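Long-range contact in putative secreted cellulose binding protein (Streptomyces coelicolor, PDB 4OY7), which cleaves glycosidic bonds of cellulose oxidatively at a copper site, this chain being its lytic polysaccharide monooxygenase (AA10) domain: residues H1-Q15 and T42-N54. Residues are numbered along the deposited sequence; the frame is centred on the assembly and turned at random.
Sequences HGVAMMPGSRTYLCQ and TALYNWFAVLDSN. With CU (copper (II) ion), chain I.
Thr11 OG1 donates to Trp47 O at 2.7 Å, tying the first turn of helix 10-18 to the type I turn Asn46-Ala49. A chi1 of 57° sets this hydroxyl between backbone N and carbonyl carbon, facing its acceptor. Gly2 N gives Phe48 O a weak, bent bond (122° at the hydrogen). A water donates to both Gln15 OE1 and Leu44 O. The Trp47 indole fills the middle. Tyr12 turns its edge to one indole face, with CD1 3.4 Å from Trp47 CZ3 and the ring planes 51° apart. Gln15 CG covers the pyrrole part of that face in a CH-pi contact. Val3 CG2 meets the indole rim near its plane, 3.5 Å from Trp47 CE3. Were Trp47 an alanine, Tyr12, Gln15 and Val3 would probably lose their shared partner, and a gap would be likely to open between helix and turn. Toward the copper, His1 CD2 lies 3.6 Å from Phe48 CD1, the two rings meeting at their borders with neither over the other's face, and Leu51 CD2 packs against His1 CE1 and NE2. His1 binds copper through N and ND1, both at 2.2 Å, and His110 completes the histidine brace. The apolar contacts thus probably steady the His1 ring without competing for its metal-binding nitrogens.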
ATOM      1  N   HIS A   1      11.893   4.901   1.588  1.00 11.28           N
ATOM      2  CA  HIS A   1      10.908   5.190   0.511  1.00 11.07           C
ATOM      3  C   HIS A   1      10.507   3.905  -0.156  1.00 10.33           C
ATOM      4  O   HIS A   1      11.364   3.170  -0.705  1.00 10.60           O
ATOM      5  CB  HIS A   1      11.456   6.195  -0.500  1.00 12.31           C
ATOM      6  CG  HIS A   1      11.389   7.609  -0.018  1.00 13.01           C
ATOM      7  ND1 HIS A   1      11.874   7.992   1.212  1.00 13.62           N
ATOM      8  CD2 HIS A   1      10.899   8.732  -0.594  1.00 13.86           C
ATOM      9  CE1 HIS A   1      11.703   9.292   1.369  1.00 13.93           C
ATOM     10  NE2 HIS A   1      11.122   9.768   0.288  1.00 14.33           N
ATOM     11  N   GLY A   2       9.204   3.646  -0.102  1.00  9.31           N
ATOM     12  CA  GLY A   2       8.601   2.494  -0.738  1.00  8.69           C
ATOM     13  C   GLY A   2       7.197   2.242  -0.222  1.00  7.71           C
ATOM     14  O   GLY A   2       6.867   2.594   0.918  1.00  7.24           O
ATOM     15  N   VAL A   3       6.400   1.640  -1.097  1.00  7.33           N
ATOM     16  CA  VAL A   3       5.133   1.026  -0.772  1.00  6.70           C
ATOM     17  C   VAL A   3       5.107  -0.361  -1.450  1.00  6.72           C
ATOM     18  O   VAL A   3       6.027  -0.709  -2.213  1.00  7.03           O
ATOM     19  CB  VAL A   3       3.945   1.875  -1.261  1.00  6.63           C
ATOM     20  CG1 VAL A   3       3.834   3.172  -0.452  1.00  6.58           C
ATOM     21  CG2 VAL A   3       4.021   2.117  -2.766  1.00  6.95           C
ATOM     22  N   ALA A   4       4.069  -1.145  -1.161  1.00  6.37           N
ATOM     23  CA  ALA A   4       3.960  -2.473  -1.659  1.00  6.68           C
ATOM     24  C   ALA A   4       3.892  -2.469  -3.195  1.00  7.11           C
ATOM     25  O   ALA A   4       3.198  -1.632  -3.796  1.00  6.94           O
ATOM     26  CB  ALA A   4       2.736  -3.160  -1.092  1.00  6.29           C
ATOM     27  N   MET A   5       4.641  -3.396  -3.810  1.00  7.99           N
ATOM     28  CA  MET A   5       4.574  -3.597  -5.254  1.00  8.73           C
ATOM     29  C   MET A   5       3.792  -4.846  -5.683  1.00  9.25           C
ATOM     30  O   MET A   5       3.237  -4.892  -6.784  1.00  9.37           O
ATOM     31  CB  MET A   5       5.994  -3.657  -5.840  1.00  9.48           C
ATOM     32  CG  MET A   5       6.804  -2.382  -5.614  1.00  9.74           C
ATOM     33  SD  MET A   5       8.556  -2.614  -5.984  1.00 10.88           S
ATOM     34  CE  MET A   5       8.355  -2.818  -7.738  1.00 11.76           C
ATOM     35  N   MET A   6       3.736  -5.858  -4.817  1.00  9.88           N
ATOM     36  CA  MET A   6       3.037  -7.111  -5.098  1.00 11.04           C
ATOM     37  C   MET A   6       2.568  -7.678  -3.757  1.00 10.18           C
ATOM     38  O   MET A   6       3.425  -7.999  -2.927  1.00 10.12           O
ATOM     39  CB  MET A   6       3.994  -8.133  -5.735  1.00 13.23           C
ATOM     40  CG  MET A   6       4.284  -7.917  -7.212  1.00 15.53           C
ATOM     41  SD  MET A   6       4.822  -9.403  -8.113  1.00 21.32           S
ATOM     42  CE  MET A   6       3.393 -10.446  -7.905  1.00 19.33           C
ATOM     43  N   PRO A   7       1.228  -7.682  -3.467  1.00  9.46           N
ATOM     44  CA  PRO A   7       0.122  -6.998  -4.189  1.00  8.91           C
ATOM     45  C   PRO A   7       0.289  -5.490  -4.091  1.00  8.06           C
ATOM     46  O   PRO A   7       0.481  -4.939  -2.996  1.00  7.56           O
ATOM     47  CB  PRO A   7      -1.132  -7.433  -3.416  1.00  8.94           C
ATOM     48  CG  PRO A   7      -0.639  -7.702  -2.049  1.00  9.12           C
ATOM     49  CD  PRO A   7       0.731  -8.320  -2.235  1.00  9.37           C
ATOM     50  N   GLY A   8       0.228  -4.843  -5.245  1.00  7.81           N
ATOM     51  CA  GLY A   8       0.657  -3.474  -5.373  1.00  7.49           C
ATOM     52  C   GLY A   8      -0.258  -2.533  -4.657  1.00  6.87           C
ATOM     53  O   GLY A   8      -1.461  -2.747  -4.598  1.00  6.66           O
ATOM     54  N   SER A   9       0.327  -1.472  -4.121  0.50  6.67           N
ATOM     55  CA  SER A   9      -0.403  -0.451  -3.404  0.50  6.36           C
ATOM     56  C   SER A   9      -1.161   0.437  -4.400  0.50  6.44           C
ATOM     57  O   SER A   9      -0.948   0.346  -5.616  0.50  6.77           O
ATOM     58  CB  SER A   9       0.578   0.384  -2.590  0.50  6.34           C
ATOM     59  OG  SER A   9       1.273   1.283  -3.432  0.50  6.72           O
ATOM     60  N   ARG A  10      -2.066   1.271  -3.888  1.00  6.20           N
ATOM     61  CA  ARG A  10      -2.864   2.147  -4.776  1.00  6.33           C
ATOM     62  C   ARG A  10      -1.996   3.074  -5.615  1.00  6.57           C
ATOM     63  O   ARG A  10      -2.199   3.200  -6.835  1.00  6.79           O
ATOM     64  CB  ARG A  10      -3.864   2.960  -3.969  1.00  6.18           C
ATOM     65  CG  ARG A  10      -4.989   2.112  -3.412  1.00  6.02           C
ATOM     66  CD  ARG A  10      -6.003   2.882  -2.580  1.00  6.13           C
ATOM     67  NE  ARG A  10      -7.118   1.984  -2.310  1.00  6.18           N
ATOM     68  CZ  ARG A  10      -8.143   2.243  -1.521  1.00  6.48           C
ATOM     69  NH1 ARG A  10      -8.215   3.409  -0.884  1.00  6.61           N
ATOM     70  NH2 ARG A  10      -9.094   1.325  -1.360  1.00  6.62           N
ATOM     71  N   THR A  11      -1.050   3.743  -4.972  1.00  6.45           N
ATOM     72  CA  THR A  11      -0.188   4.646  -5.730  1.00  6.82           C
ATOM     73  C   THR A  11       0.683   3.900  -6.754  1.00  7.17           C
ATOM     74  O   THR A  11       0.941   4.398  -7.842  1.00  7.60           O
ATOM     75  CB  THR A  11       0.697   5.532  -4.856  1.00  6.82           C
ATOM     76  OG1 THR A  11       1.514   4.726  -3.997  1.00  6.46           O
ATOM     77  CG2 THR A  11      -0.151   6.535  -4.057  1.00  6.70           C
ATOM     78  N   TYR A  12       1.140   2.705  -6.404  1.00  7.06           N
ATOM     79  CA  TYR A  12       1.984   1.946  -7.307  1.00  7.54           C
ATOM     80  C   TYR A  12       1.194   1.442  -8.505  1.00  7.83           C
ATOM     81  O   TYR A  12       1.588   1.618  -9.624  1.00  8.23           O
ATOM     82  CB  TYR A  12       2.679   0.793  -6.568  1.00  7.54           C
ATOM     83  CG  TYR A  12       3.576  -0.016  -7.460  1.00  8.26           C
ATOM     84  CD1 TYR A  12       4.715   0.547  -8.035  1.00  8.85           C
ATOM     85  CD2 TYR A  12       3.265  -1.338  -7.775  1.00  8.51           C
ATOM     86  CE1 TYR A  12       5.553  -0.199  -8.863  1.00  9.62           C
ATOM     87  CE2 TYR A  12       4.097  -2.077  -8.594  1.00  9.31           C
ATOM     88  CZ  TYR A  12       5.223  -1.510  -9.149  1.00  9.83           C
ATOM     89  OH  TYR A  12       6.037  -2.287  -9.993  1.00 11.08           O
ATOM     90  N   LEU A  13       0.049   0.830  -8.252  1.00  7.54           N
ATOM     91  CA  LEU A  13      -0.770   0.345  -9.368  1.00  8.12           C
ATOM     92  C   LEU A  13      -1.274   1.492 -10.219  1.00  8.69           C
ATOM     93  O   LEU A  13      -1.410   1.343 -11.415  1.00  9.09           O
ATOM     94  CB  LEU A  13      -1.928  -0.510  -8.893  1.00  7.80           C
ATOM     95  CG  LEU A  13      -1.563  -1.848  -8.241  1.00  7.54           C
ATOM     96  CD1 LEU A  13      -2.795  -2.663  -7.906  1.00  7.47           C
ATOM     97  CD2 LEU A  13      -0.608  -2.671  -9.102  1.00  8.03           C
ATOM     98  N   CYS A  14      -1.578   2.622  -9.599  1.00  9.03           N
ATOM     99  CA  CYS A  14      -2.065   3.728 -10.384  1.00 10.01           C
ATOM    100  C   CYS A  14      -0.960   4.307 -11.266  1.00 10.57           C
ATOM    101  O   CYS A  14      -1.198   4.667 -12.432  1.00 10.62           O
ATOM    102  CB  CYS A  14      -2.724   4.786  -9.517  1.00 10.36           C
ATOM    103  SG  CYS A  14      -4.426   4.356  -9.021  1.00 11.37           S
ATOM    104  N   GLN A  15       0.253   4.359 -10.748  1.00 10.77           N
ATOM    105  CA  GLN A  15       1.347   4.870 -11.550  1.00 12.11           C
ATOM    106  C   GLN A  15       1.672   3.911 -12.707  1.00 12.50           C
ATOM    107  O   GLN A  15       2.005   4.371 -13.795  1.00 13.27           O
ATOM    108  CB  GLN A  15       2.547   5.232 -10.683  1.00 12.61           C
ATOM    109  CG  GLN A  15       3.412   4.087 -10.202  1.00 13.34           C
ATOM    110  CD  GLN A  15       4.531   3.727 -11.168  1.00 15.01           C
ATOM    111  OE1 GLN A  15       5.020   4.557 -11.904  1.00 16.60           O
ATOM    112  NE2 GLN A  15       4.968   2.480 -11.112  1.00 15.89           N
ATOM    113  N   THR A  42       2.044  14.702  -8.978  1.00 11.36           N
ATOM    114  CA  THR A  42       3.175  14.600  -8.054  1.00 11.09           C
ATOM    115  C   THR A  42       3.115  13.314  -7.220  1.00 10.31           C
ATOM    116  O   THR A  42       4.144  12.697  -6.932  1.00 10.16           O
ATOM    117  CB  THR A  42       3.225  15.840  -7.134  1.00 11.22           C
ATOM    118  OG1 THR A  42       3.387  17.008  -7.943  1.00 12.10           O
ATOM    119  CG2 THR A  42       4.366  15.750  -6.099  1.00 11.04           C
ATOM    120  N   ALA A  43       1.904  12.927  -6.816  1.00 10.02           N
ATOM    121  CA  ALA A  43       1.687  11.669  -6.092  1.00  9.38           C
ATOM    122  C   ALA A  43       2.175  10.439  -6.841  1.00  9.39           C
ATOM    123  O   ALA A  43       2.685   9.519  -6.231  1.00  9.13           O
ATOM    124  CB  ALA A  43       0.220  11.494  -5.725  1.00  9.09           C
ATOM    125  N   LEU A  44       1.929  10.381  -8.148  1.00  9.80           N
ATOM    126  CA  LEU A  44       2.375   9.245  -8.962  1.00  9.96           C
ATOM    127  C   LEU A  44       3.861   9.271  -9.303  1.00 10.19           C
ATOM    128  O   LEU A  44       4.492   8.213  -9.423  1.00 10.54           O
ATOM    129  CB  LEU A  44       1.532   9.129 -10.228  1.00 10.51           C
ATOM    130  CG  LEU A  44       0.038   8.935  -9.948  1.00 10.26           C
ATOM    131  CD1 LEU A  44      -0.718   8.799 -11.257  1.00 10.92           C
ATOM    132  CD2 LEU A  44      -0.183   7.723  -9.068  1.00  9.61           C
ATOM    133  N   TYR A  45       4.442  10.459  -9.487  1.00 10.31           N
ATOM    134  CA  TYR A  45       5.887  10.525  -9.667  1.00 10.59           C
ATOM    135  C   TYR A  45       6.576  10.104  -8.377  1.00 10.20           C
ATOM    136  O   TYR A  45       7.672   9.558  -8.416  1.00 10.76           O
ATOM    137  CB  TYR A  45       6.334  11.915 -10.068  1.00 11.04           C
ATOM    138  CG  TYR A  45       5.886  12.305 -11.456  1.00 11.46           C
ATOM    139  CD1 TYR A  45       6.232  11.543 -12.576  1.00 11.77           C
ATOM    140  CD2 TYR A  45       5.136  13.454 -11.655  1.00 11.60           C
ATOM    141  CE1 TYR A  45       5.843  11.944 -13.858  1.00 12.40           C
ATOM    142  CE2 TYR A  45       4.717  13.834 -12.920  1.00 12.19           C
ATOM    143  CZ  TYR A  45       5.082  13.089 -14.013  1.00 12.58           C
ATOM    144  OH  TYR A  45       4.654  13.493 -15.267  1.00 13.22           O
ATOM    145  N   ASN A  46       5.919  10.361  -7.247  1.00  9.69           N
ATOM    146  CA  ASN A  46       6.451   9.999  -5.915  1.00  9.24           C
ATOM    147  C   ASN A  46       5.614   8.939  -5.233  1.00  8.58           C
ATOM    148  O   ASN A  46       5.381   9.007  -4.055  1.00  8.12           O
ATOM    149  CB  ASN A  46       6.495  11.241  -5.028  1.00  9.40           C
ATOM    150  CG  ASN A  46       7.507  12.255  -5.515  1.00 10.25           C
ATOM    151  OD1 ASN A  46       8.726  12.100  -5.293  1.00 10.91           O
ATOM    152  ND2 ASN A  46       7.021  13.312  -6.135  1.00 10.75           N
ATOM    153  N   TRP A  47       5.192   7.946  -6.001  1.00  8.57           N
ATOM    154  CA  TRP A  47       4.317   6.883  -5.509  1.00  8.14           C
ATOM    155  C   TRP A  47       4.801   6.127  -4.255  1.00  7.85           C
ATOM    156  O   TRP A  47       3.987   5.596  -3.484  1.00  7.36           O
ATOM    157  CB  TRP A  47       4.072   5.897  -6.659  1.00  8.27           C
ATOM    158  CG  TRP A  47       5.310   5.254  -7.228  1.00  8.71           C
ATOM    159  CD1 TRP A  47       6.052   5.687  -8.285  1.00  9.42           C
ATOM    160  CD2 TRP A  47       5.951   4.046  -6.766  1.00  8.59           C
ATOM    161  NE1 TRP A  47       7.100   4.833  -8.516  1.00  9.81           N
ATOM    162  CE2 TRP A  47       7.050   3.814  -7.601  1.00  9.28           C
ATOM    163  CE3 TRP A  47       5.705   3.152  -5.708  1.00  8.10           C
ATOM    164  CZ2 TRP A  47       7.907   2.725  -7.423  1.00  9.38           C
ATOM    165  CZ3 TRP A  47       6.536   2.056  -5.561  1.00  8.27           C
ATOM    166  CH2 TRP A  47       7.631   1.860  -6.411  1.00  8.92           C
ATOM    167  N   PHE A  48       6.110   6.157  -4.045  1.00  8.40           N
ATOM    168  CA  PHE A  48       6.794   5.502  -2.935  1.00  8.52           C
ATOM    169  C   PHE A  48       6.880   6.348  -1.665  1.00  8.20           C
ATOM    170  O   PHE A  48       7.354   5.861  -0.642  1.00  8.47           O
ATOM    171  CB  PHE A  48       8.218   5.146  -3.399  1.00  9.29           C
ATOM    172  CG  PHE A  48       8.881   6.256  -4.187  1.00 10.25           C
ATOM    173  CD1 PHE A  48       9.265   7.444  -3.564  1.00 10.53           C
ATOM    174  CD2 PHE A  48       9.083   6.138  -5.565  1.00 11.09           C
ATOM    175  CE1 PHE A  48       9.846   8.484  -4.276  1.00 11.38           C
ATOM    176  CE2 PHE A  48       9.675   7.171  -6.275  1.00 11.78           C
ATOM    177  CZ  PHE A  48      10.045   8.339  -5.633  1.00 11.89           C
ATOM    178  N   ALA A  49       6.436   7.598  -1.709  1.00  8.13           N
ATOM    179  CA  ALA A  49       6.754   8.543  -0.651  1.00  7.99           C
ATOM    180  C   ALA A  49       5.597   8.777   0.313  1.00  7.50           C
ATOM    181  O   ALA A  49       5.455   9.852   0.885  1.00  7.62           O
ATOM    182  CB  ALA A  49       7.260   9.859  -1.264  1.00  8.63           C
ATOM    183  N   VAL A  50       4.792   7.730   0.534  1.00  7.00           N
ATOM    184  CA  VAL A  50       3.643   7.826   1.430  1.00  6.65           C
ATOM    185  C   VAL A  50       4.129   7.644   2.879  1.00  6.64           C
ATOM    186  O   VAL A  50       4.096   6.541   3.432  1.00  6.43           O
ATOM    187  CB  VAL A  50       2.550   6.800   1.087  1.00  6.33           C
ATOM    188  CG1 VAL A  50       1.294   7.154   1.856  1.00  6.27           C
ATOM    189  CG2 VAL A  50       2.230   6.839  -0.397  1.00  6.54           C
ATOM    190  N   LEU A  51       4.565   8.733   3.491  1.00  6.98           N
ATOM    191  CA  LEU A  51       5.357   8.680   4.690  1.00  7.11           C
ATOM    192  C   LEU A  51       4.891   9.691   5.724  1.00  7.37           C
ATOM    193  O   LEU A  51       4.257  10.690   5.410  1.00  7.42           O
ATOM    194  CB  LEU A  51       6.846   8.883   4.338  1.00  7.68           C
ATOM    195  CG  LEU A  51       7.267  10.277   3.833  1.00  8.25           C
ATOM    196  CD1 LEU A  51       7.678  11.227   4.948  1.00  8.62           C
ATOM    197  CD2 LEU A  51       8.447  10.120   2.879  1.00  8.84           C
ATOM    198  N   ASP A  52       5.164   9.383   6.986  1.00  7.57           N
ATOM    199  CA  ASP A  52       4.975  10.326   8.088  1.00  8.00           C
ATOM    200  C   ASP A  52       6.322  10.306   8.809  1.00  8.37           C
ATOM    201  O   ASP A  52       6.716   9.273   9.367  1.00  8.11           O
ATOM    202  CB  ASP A  52       3.848   9.873   9.018  1.00  7.93           C
ATOM    203  CG  ASP A  52       3.691  10.746  10.266  1.00  8.37           C
ATOM    204  OD1 ASP A  52       2.779  10.422  11.062  1.00  8.38           O
ATOM    205  OD2 ASP A  52       4.429  11.735  10.444  1.00  8.59           O
ATOM    206  N   SER A  53       7.011  11.445   8.794  1.00  9.10           N
ATOM    207  CA  SER A  53       8.304  11.610   9.474  1.00  9.84           C
ATOM    208  C   SER A  53       8.295  11.348  10.979  1.00  9.73           C
ATOM    209  O   SER A  53       9.362  11.119  11.554  1.00 10.02           O
ATOM    210  CB  SER A  53       8.838  13.039   9.300  1.00 10.73           C
ATOM    211  OG  SER A  53       8.817  13.385   7.944  1.00 12.06           O
ATOM    212  N   ASN A  54       7.124  11.442  11.605  1.00  9.49           N
ATOM    213  CA  ASN A  54       7.001  11.389  13.056  1.00  9.80           C
ATOM    214  C   ASN A  54       6.124  10.274  13.589  1.00  8.90           C
ATOM    215  O   ASN A  54       5.769  10.280  14.771  1.00  9.14           O
ATOM    216  CB  ASN A  54       6.468  12.736  13.554  1.00 10.88           C
ATOM    217  CG  ASN A  54       7.440  13.854  13.299  1.00 12.00           C
ATOM    218  OD1 ASN A  54       8.513  13.918  13.926  1.00 13.52           O
ATOM    219  ND2 ASN A  54       7.109  14.722  12.359  1.00 12.60           N
TER
HETATM  220 CU    CU I 301      13.060   6.578   2.498  0.50 25.71          CU
HETATM  221  O   HOH W   1       5.884   7.433 -11.879  1.00 23.79           O
HETATM  222  O   HOH W   2      13.252   7.824   3.765  0.50  7.45           O